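Local atomic coordinates of DotI (PDB entry 3WZ4), a protein that probably forms part of the inner-membrane complex of the Legionella pneumophila type IVB secretion system, here represented by its periplasmic domain. Residues Q12-A17 and W90-P95. Sequence-based numbering, arbitrary orientation.
Sequences QWANQA and WRVQMP
The carboxamide oxygen of N15 meets the selenomethionine at M94, OD1 lying 3.5 Å from the terminal methyl CE of M94. This is a van der Waals contact over the amide face: SE of M94 stands 3.5 Å from CG of N15, nearly along the normal to the amide plane. The same selenium is 3.6 Å from N15 OD1 and 3.8 Å from N15 ND2, so it sits above the centre of the group rather than beyond either end. From there the SE-CE bond runs within about 20° of the N15 CG-OD1 direction, laying the methyl over the oxygen side. M94 reaches this site through an extended first part, and a final turn at chi3 (71°) folds CE over the amide.

One residue earlier, at A14, the contact is purely apolar. CB of A14 approaches CG1 of V92 at 3.7 Å, and chi1 of V92 (171°) places that branch opposite the backbone N; the CB-CG1 bond runs across the line to the alanine, so A14 CB meets the flank of the isopropyl group, with CB of V92 next nearest. The CB atoms of V92 and M94 both point toward the helix while that of the intervening Q93 points away, the usual consequence of strand geometry. The small side chain of A14 is consistent with the close approach of the backbones here, the CA atoms of A14 and V92 being 7.1 Å apart.

Helix 7-21 thus packs on one face of the antiparallel sheet, consistent with the helix-on-curved-sheet architecture of the NTF2-like clan. V92 also touches L11, and M94 touches A18 and I19, extending the strand's footing along the helix. Across the sheet, A14 reaches M115 on strand 106-119, the backbone partner of V92, while W13 and A17 both meet I131 on strand 129-138; on the other flank M94 packs against P76 of strand 67-84.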
loop_
_atom_site.group_PDB
_atom_site.type_symbol
_atom_site.label_atom_id
_atom_site.label_comp_id
_atom_site.label_asym_id
_atom_site.label_seq_id
_atom_site.Cartn_x
_atom_site.Cartn_y
_atom_site.Cartn_z
ATOM N N GLN A 12 -4.490 7.684 8.817
ATOM C CA GLN A 12 -3.893 6.623 9.622
ATOM C C GLN A 12 -4.019 5.285 8.905
ATOM O O GLN A 12 -3.081 4.487 8.879
ATOM C CB GLN A 12 -4.550 6.536 11.002
ATOM C CG GLN A 12 -4.325 7.757 11.880
ATOM C CD GLN A 12 -4.517 7.450 13.355
ATOM O OE1 GLN A 12 -4.211 6.349 13.817
ATOM N NE2 GLN A 12 -5.028 8.423 14.101
ATOM N N TRP A 13 -5.183 5.057 8.310
ATOM C CA TRP A 13 -5.447 3.832 7.571
ATOM C C TRP A 13 -4.534 3.699 6.349
ATOM O O TRP A 13 -3.974 2.629 6.096
ATOM C CB TRP A 13 -6.914 3.792 7.148
ATOM C CG TRP A 13 -7.340 2.509 6.512
ATOM C CD1 TRP A 13 -7.788 1.387 7.149
ATOM C CD2 TRP A 13 -7.380 2.216 5.111
ATOM N NE1 TRP A 13 -8.096 0.412 6.231
ATOM C CE2 TRP A 13 -7.857 0.897 4.973
ATOM C CE3 TRP A 13 -7.056 2.941 3.960
ATOM C CZ2 TRP A 13 -8.018 0.289 3.731
ATOM C CZ3 TRP A 13 -7.215 2.334 2.728
ATOM C CH2 TRP A 13 -7.693 1.020 2.624
ATOM N N ALA A 14 -4.392 4.784 5.593
ATOM C CA ALA A 14 -3.530 4.793 4.414
ATOM C C ALA A 14 -2.080 4.519 4.804
ATOM O O ALA A 14 -1.342 3.858 4.074
ATOM C CB ALA A 14 -3.644 6.126 3.680
ATOM N N ASN A 15 -1.685 5.034 5.963
ATOM C CA ASN A 15 -0.361 4.785 6.514
ATOM C C ASN A 15 -0.139 3.294 6.738
ATOM O O ASN A 15 0.905 2.754 6.383
ATOM C CB ASN A 15 -0.191 5.545 7.833
ATOM C CG ASN A 15 1.222 5.467 8.383
ATOM O OD1 ASN A 15 2.002 4.591 8.011
ATOM N ND2 ASN A 15 1.557 6.388 9.281
ATOM N N GLN A 16 -1.133 2.633 7.325
ATOM C CA GLN A 16 -1.055 1.199 7.590
ATOM C C GLN A 16 -0.945 0.402 6.295
ATOM O O GLN A 16 -0.104 -0.489 6.175
ATOM C CB GLN A 16 -2.286 0.727 8.364
ATOM C CG GLN A 16 -2.564 1.496 9.643
ATOM C CD GLN A 16 -3.880 1.090 10.287
ATOM O OE1 GLN A 16 -4.679 1.940 10.684
ATOM N NE2 GLN A 16 -4.111 -0.214 10.391
ATOM N N ALA A 17 -1.803 0.726 5.332
ATOM C CA ALA A 17 -1.844 0.006 4.065
ATOM C C ALA A 17 -0.524 0.125 3.306
ATOM O O ALA A 17 -0.036 -0.852 2.731
ATOM C CB ALA A 17 -3.010 0.500 3.205
ATOM N N TRP A 90 -10.317 10.109 -1.537
ATOM C CA TRP A 90 -9.173 10.820 -0.988
ATOM C C TRP A 90 -7.918 10.418 -1.736
ATOM O O TRP A 90 -7.639 9.229 -1.895
ATOM C CB TRP A 90 -8.955 10.451 0.482
ATOM C CG TRP A 90 -10.044 10.854 1.419
ATOM C CD1 TRP A 90 -10.087 11.979 2.195
ATOM C CD2 TRP A 90 -11.237 10.121 1.711
ATOM N NE1 TRP A 90 -11.238 11.994 2.942
ATOM C CE2 TRP A 90 -11.963 10.865 2.663
ATOM C CE3 TRP A 90 -11.765 8.909 1.257
ATOM C CZ2 TRP A 90 -13.189 10.439 3.166
ATOM C CZ3 TRP A 90 -12.983 8.488 1.756
ATOM C CH2 TRP A 90 -13.682 9.251 2.701
ATOM N N ARG A 91 -7.153 11.399 -2.198
ATOM C CA ARG A 91 -5.841 11.110 -2.763
ATOM C C ARG A 91 -4.788 11.360 -1.691
ATOM O O ARG A 91 -4.529 12.502 -1.311
ATOM C CB ARG A 91 -5.580 11.951 -4.014
ATOM C CG ARG A 91 -4.681 11.255 -5.029
ATOM C CD ARG A 91 -4.583 12.027 -6.339
ATOM N NE ARG A 91 -5.863 12.112 -7.041
ATOM C CZ ARG A 91 -6.313 11.197 -7.896
ATOM N NH1 ARG A 91 -5.593 10.115 -8.156
ATOM N NH2 ARG A 91 -7.486 11.364 -8.490
ATOM N N VAL A 92 -4.197 10.276 -1.194
ATOM C CA VAL A 92 -3.256 10.345 -0.081
ATOM C C VAL A 92 -1.823 10.006 -0.482
ATOM O O VAL A 92 -1.579 9.035 -1.194
ATOM C CB VAL A 92 -3.681 9.397 1.057
ATOM C CG1 VAL A 92 -2.587 9.297 2.108
ATOM C CG2 VAL A 92 -4.995 9.865 1.673
ATOM N N GLN A 93 -0.878 10.807 -0.001
ATOM C CA GLN A 93 0.524 10.622 -0.335
ATOM C C GLN A 93 1.382 10.535 0.922
ATOM O O GLN A 93 1.167 11.272 1.884
ATOM C CB GLN A 93 1.007 11.769 -1.219
ATOM C CG GLN A 93 2.428 11.606 -1.720
ATOM C CD GLN A 93 2.805 12.659 -2.738
ATOM O OE1 GLN A 93 2.510 12.521 -3.926
ATOM N NE2 GLN A 93 3.448 13.727 -2.277
HETATM N N MSE A 94 2.351 9.624 0.909
HETATM C CA MSE A 94 3.248 9.447 2.044
HETATM C C MSE A 94 4.599 8.916 1.587
HETATM O O MSE A 94 4.666 7.952 0.828
HETATM C CB MSE A 94 2.638 8.493 3.077
HETATM C CG MSE A 94 3.340 8.520 4.432
HETATM SE SE MSE A 94 2.580 7.280 5.737
HETATM C CE MSE A 94 3.192 5.610 4.934
ATOM N N PRO A 95 5.685 9.556 2.043
ATOM C CA PRO A 95 7.041 9.084 1.758
ATOM C C PRO A 95 7.457 8.001 2.750
ATOM O O PRO A 95 7.087 8.063 3.920
ATOM C CB PRO A 95 7.886 10.340 1.969
ATOM C CG PRO A 95 7.160 11.081 3.043
ATOM C CD PRO A 95 5.687 10.804 2.826
#